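Local coordinates for protein ABC-type phosphate transport system, periplasmic component (Lactobacillus brevis, PDB 4ECF) that probably serves as the solute-binding component of a PstSACB-type ABC transporter, binding phosphate for import across the cytoplasmic membrane, at residues 83-96 / 159-172. Numbering follows the deposited sequence. Where two conformers were deposited one is given.
Sequences ITPIVNKKVGVKNL and VRSIVATTPGAISY. With EDO (1,2-ethanediol), chain K; ACT (acetate ion), chain C.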
# COMPACT_ATOMS: atom_id res chain seq x y z
N ILE A 83 -2.15 5.85 0.77
CA ILE A 83 -0.79 6.06 0.23
C ILE A 83 -0.51 7.55 0.18
O ILE A 83 -1.36 8.36 -0.28
CB ILE A 83 -0.65 5.42 -1.16
CG1 ILE A 83 -0.80 3.90 -1.05
CG2 ILE A 83 0.69 5.83 -1.85
CD1 ILE A 83 -1.23 3.28 -2.36
N THR A 84 0.68 7.92 0.62
CA THR A 84 1.07 9.33 0.67
C THR A 84 2.47 9.56 0.07
O THR A 84 3.36 8.73 0.23
CB THR A 84 1.05 9.89 2.09
OG1 THR A 84 1.36 11.30 2.05
CG2 THR A 84 2.03 9.22 3.01
N PRO A 85 2.63 10.66 -0.66
CA PRO A 85 4.01 11.08 -0.95
C PRO A 85 4.74 11.39 0.34
O PRO A 85 4.13 11.81 1.35
CB PRO A 85 3.84 12.37 -1.76
CG PRO A 85 2.40 12.57 -1.99
CD PRO A 85 1.64 11.68 -1.06
N ILE A 86 6.04 11.09 0.34
CA ILE A 86 6.92 11.43 1.43
C ILE A 86 8.16 12.09 0.89
O ILE A 86 8.61 11.78 -0.20
CB ILE A 86 7.34 10.19 2.28
CG1 ILE A 86 7.91 9.04 1.42
CG2 ILE A 86 6.14 9.66 3.11
CD1 ILE A 86 8.74 8.04 2.23
N VAL A 87 8.69 13.04 1.64
CA VAL A 87 9.89 13.74 1.25
C VAL A 87 10.90 13.78 2.37
O VAL A 87 10.58 13.61 3.54
CB VAL A 87 9.59 15.19 0.80
CG1 VAL A 87 8.66 15.21 -0.41
CG2 VAL A 87 9.04 16.02 1.94
N ASN A 88 12.16 13.99 1.98
CA ASN A 88 13.21 14.24 2.94
C ASN A 88 12.84 15.51 3.71
O ASN A 88 12.29 16.45 3.14
CB ASN A 88 14.53 14.39 2.19
CG ASN A 88 15.69 14.70 3.12
OD1 ASN A 88 15.97 15.86 3.40
ND2 ASN A 88 16.38 13.67 3.57
N LYS A 89 13.08 15.52 5.01
CA LYS A 89 12.58 16.61 5.86
C LYS A 89 13.17 18.00 5.57
O LYS A 89 12.63 19.00 6.04
CB LYS A 89 12.78 16.23 7.33
CG LYS A 89 11.89 15.09 7.78
CD LYS A 89 11.95 14.83 9.29
CE LYS A 89 13.37 14.54 9.77
NZ LYS A 89 13.41 14.29 11.25
N LYS A 90 14.25 18.06 4.80
CA LYS A 90 14.87 19.33 4.47
C LYS A 90 14.50 19.90 3.08
O LYS A 90 15.08 20.91 2.67
CB LYS A 90 16.40 19.22 4.64
CG LYS A 90 16.80 18.86 6.06
CD LYS A 90 18.30 19.05 6.28
CE LYS A 90 18.83 18.21 7.44
NZ LYS A 90 18.20 18.51 8.75
N VAL A 91 13.50 19.34 2.38
CA VAL A 91 13.22 19.86 1.01
C VAL A 91 12.51 21.22 1.03
O VAL A 91 12.47 21.90 0.00
CB VAL A 91 12.47 18.87 0.09
CG1 VAL A 91 13.18 17.51 0.05
CG2 VAL A 91 11.00 18.73 0.44
N GLY A 92 11.95 21.60 2.18
CA GLY A 92 11.36 22.93 2.35
C GLY A 92 9.90 23.09 1.93
O GLY A 92 9.46 24.22 1.75
N VAL A 93 9.19 21.98 1.72
CA VAL A 93 7.76 22.01 1.43
C VAL A 93 7.03 20.91 2.16
O VAL A 93 7.59 19.83 2.47
CB VAL A 93 7.42 21.92 -0.08
CG1 VAL A 93 8.23 22.94 -0.89
CG2 VAL A 93 7.68 20.53 -0.57
N LYS A 94 5.76 21.19 2.41
CA LYS A 94 4.85 20.29 3.09
C LYS A 94 3.58 19.99 2.29
O LYS A 94 2.75 19.19 2.72
CB LYS A 94 4.47 20.88 4.47
CG LYS A 94 5.66 20.90 5.42
CD LYS A 94 5.26 21.10 6.87
CE LYS A 94 6.51 21.30 7.72
NZ LYS A 94 6.43 20.56 9.01
N ASN A 95 3.46 20.61 1.12
CA ASN A 95 2.28 20.51 0.28
C ASN A 95 2.70 20.66 -1.17
O ASN A 95 3.66 21.37 -1.45
CB ASN A 95 1.26 21.61 0.57
CG ASN A 95 0.02 21.52 -0.32
OD1 ASN A 95 -0.82 20.62 -0.15
ND2 ASN A 95 -0.04 22.42 -1.35
N LEU A 96 2.01 19.93 -2.04
CA LEU A 96 2.07 20.15 -3.51
C LEU A 96 0.68 20.11 -4.10
O LEU A 96 -0.20 19.43 -3.56
CB LEU A 96 2.91 19.05 -4.19
CG LEU A 96 4.40 19.01 -3.87
CD1 LEU A 96 5.00 17.71 -4.43
CD2 LEU A 96 5.20 20.20 -4.34
N VAL A 159 12.14 2.32 0.63
CA VAL A 159 11.76 3.65 0.14
C VAL A 159 11.82 4.63 1.33
O VAL A 159 12.45 5.69 1.25
CB VAL A 159 10.36 3.64 -0.53
CG1 VAL A 159 9.76 5.04 -0.46
CG2 VAL A 159 10.44 3.13 -1.99
N ARG A 160 11.19 4.29 2.46
CA ARG A 160 11.22 5.18 3.61
C ARG A 160 12.68 5.50 4.08
O ARG A 160 13.01 6.66 4.31
CB ARG A 160 10.38 4.61 4.75
CG ARG A 160 10.51 5.43 6.03
CD ARG A 160 9.73 4.78 7.14
NE ARG A 160 10.18 3.42 7.48
CZ ARG A 160 9.50 2.56 8.22
NH1 ARG A 160 8.31 2.87 8.72
NH2 ARG A 160 10.01 1.36 8.48
N SER A 161 13.54 4.50 4.24
CA SER A 161 14.90 4.76 4.73
C SER A 161 15.75 5.58 3.79
O SER A 161 16.53 6.45 4.23
CB SER A 161 15.64 3.46 5.11
OG SER A 161 15.56 2.53 4.06
N ILE A 162 15.61 5.35 2.48
CA ILE A 162 16.37 6.10 1.49
C ILE A 162 15.87 7.54 1.43
O ILE A 162 16.66 8.49 1.33
CB ILE A 162 16.28 5.43 0.09
CG1 ILE A 162 17.05 4.10 0.09
CG2 ILE A 162 16.81 6.37 -0.99
CD1 ILE A 162 18.55 4.25 0.16
N VAL A 163 14.55 7.74 1.51
CA VAL A 163 14.02 9.12 1.53
C VAL A 163 14.54 9.87 2.74
O VAL A 163 14.95 11.02 2.63
CB VAL A 163 12.46 9.15 1.43
CG1 VAL A 163 11.88 10.53 1.80
CG2 VAL A 163 12.03 8.74 0.03
N ALA A 164 14.57 9.20 3.90
CA ALA A 164 15.01 9.83 5.14
C ALA A 164 16.42 10.38 5.06
O ALA A 164 16.68 11.48 5.57
CB ALA A 164 14.88 8.84 6.31
N THR A 165 17.32 9.65 4.41
CA THR A 165 18.73 10.00 4.39
C THR A 165 19.22 10.66 3.12
O THR A 165 20.39 11.03 3.06
CB THR A 165 19.56 8.72 4.62
OG1 THR A 165 19.36 7.79 3.53
CG2 THR A 165 19.15 8.07 5.93
N THR A 166 18.35 10.85 2.13
CA THR A 166 18.78 11.36 0.83
C THR A 166 18.29 12.79 0.59
O THR A 166 17.07 13.01 0.40
CB THR A 166 18.30 10.49 -0.33
OG1 THR A 166 18.76 9.15 -0.14
CG2 THR A 166 18.79 11.04 -1.68
N PRO A 167 19.22 13.77 0.58
CA PRO A 167 18.81 15.12 0.32
C PRO A 167 18.00 15.22 -0.96
O PRO A 167 18.35 14.61 -1.98
CB PRO A 167 20.16 15.88 0.15
CG PRO A 167 21.12 15.10 0.99
CD PRO A 167 20.67 13.67 0.88
N GLY A 168 16.91 15.99 -0.93
CA GLY A 168 16.13 16.24 -2.14
C GLY A 168 15.10 15.17 -2.49
O GLY A 168 14.37 15.34 -3.45
N ALA A 169 15.05 14.07 -1.73
CA ALA A 169 14.27 12.87 -2.13
C ALA A 169 12.76 13.03 -1.97
O ALA A 169 12.29 13.60 -1.00
CB ALA A 169 14.74 11.64 -1.35
N ILE A 170 12.04 12.48 -2.94
CA ILE A 170 10.63 12.22 -2.84
C ILE A 170 10.28 10.80 -3.29
O ILE A 170 10.80 10.30 -4.24
CB ILE A 170 9.83 13.29 -3.62
CG1 ILE A 170 8.33 13.06 -3.48
CG2 ILE A 170 10.27 13.34 -5.11
CD1 ILE A 170 7.45 14.19 -4.02
N SER A 171 9.32 10.20 -2.59
CA SER A 171 8.77 8.89 -2.96
C SER A 171 7.33 8.81 -2.46
O SER A 171 6.68 9.83 -2.20
CB SER A 171 9.60 7.73 -2.43
OG SER A 171 9.27 6.52 -3.11
N TYR A 172 6.85 7.60 -2.39
CA TYR A 172 5.47 7.34 -1.95
C TYR A 172 5.47 6.09 -1.10
O TYR A 172 6.19 5.13 -1.40
CB TYR A 172 4.56 7.22 -3.17
CG TYR A 172 5.16 6.48 -4.31
CD1 TYR A 172 5.13 5.11 -4.36
CD2 TYR A 172 5.90 7.14 -5.31
CE1 TYR A 172 5.72 4.40 -5.39
CE2 TYR A 172 6.48 6.46 -6.35
CZ TYR A 172 6.40 5.07 -6.39
OH TYR A 172 6.99 4.37 -7.44
C1 EDO K . 19.99 15.12 4.48
O1 EDO K . 18.94 16.02 4.10
C2 EDO K . 19.72 14.54 5.86
O2 EDO K . 18.41 13.97 5.89
C ACT C . 6.15 -0.13 9.59
O ACT C . 6.52 1.00 9.98
OXT ACT C . 4.97 -0.32 9.25
CH3 ACT C . 7.16 -1.24 9.51
O HOH W 1 16.39 17.71 1.20
O HOH W 2 14.40 13.26 6.24
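Asn88 reaches across to the C-terminal end of helix 159-165 with its carboxamide. With CG anti to the backbone N (chi1 178°), ND2 donates to Val163 O at 3.2 Å, and the carbonyl oxygen lies within 5° of the amide plane, so the bond is nearly flat for both groups. The other ND2 hydrogen goes to O2 of a bound ethanediol, with an N-H...O angle of 163°. OD1 accepts from Lys90 N, which stands above its carbonyl plane, closing an Asx turn, and from a water that also takes the Gly168 N-H; these bonds fix the rotation of the amide. A leucine in its place would probably leave Val163 O without this donor and the Asx turn without its acceptor.

Beside it, Val163 presses CG1 against the strand backbone, 3.4 Å from Val87 C, while its CB and CG2 meet Ile86 CD1, each at 4.0 Å. Ile86 CG1 sits between its backbone N and carbonyl carbon, which carries CD1 against the helix, where it also meets Val159 CG1. On the other face of the sheet, the side chains of Val87 and Ile170 cross, CG1 of Val87 touching CG1 of Ile170 at 3.8 Å. The antiparallel pairing of strands 83-87 and 169-172 rests on two bonds between Ile86 and Ser171, Ile86 N to Ser171 O (2.9 Å) and Ser171 N back to Ile86 O, and is extended by Asn88 N to Ala169 O.

Helix 156-165 thus returns through the type II turn Thr166-Ala169 into strand 169-174 and covers the Ile86 face of this sheet of the periplasmic-binding-protein fold, whereas Ile170 packs on helix 98-105 and Tyr172 on helix 132-140; strand 183-187 borders strand 73-87 through Pro85 and Val87.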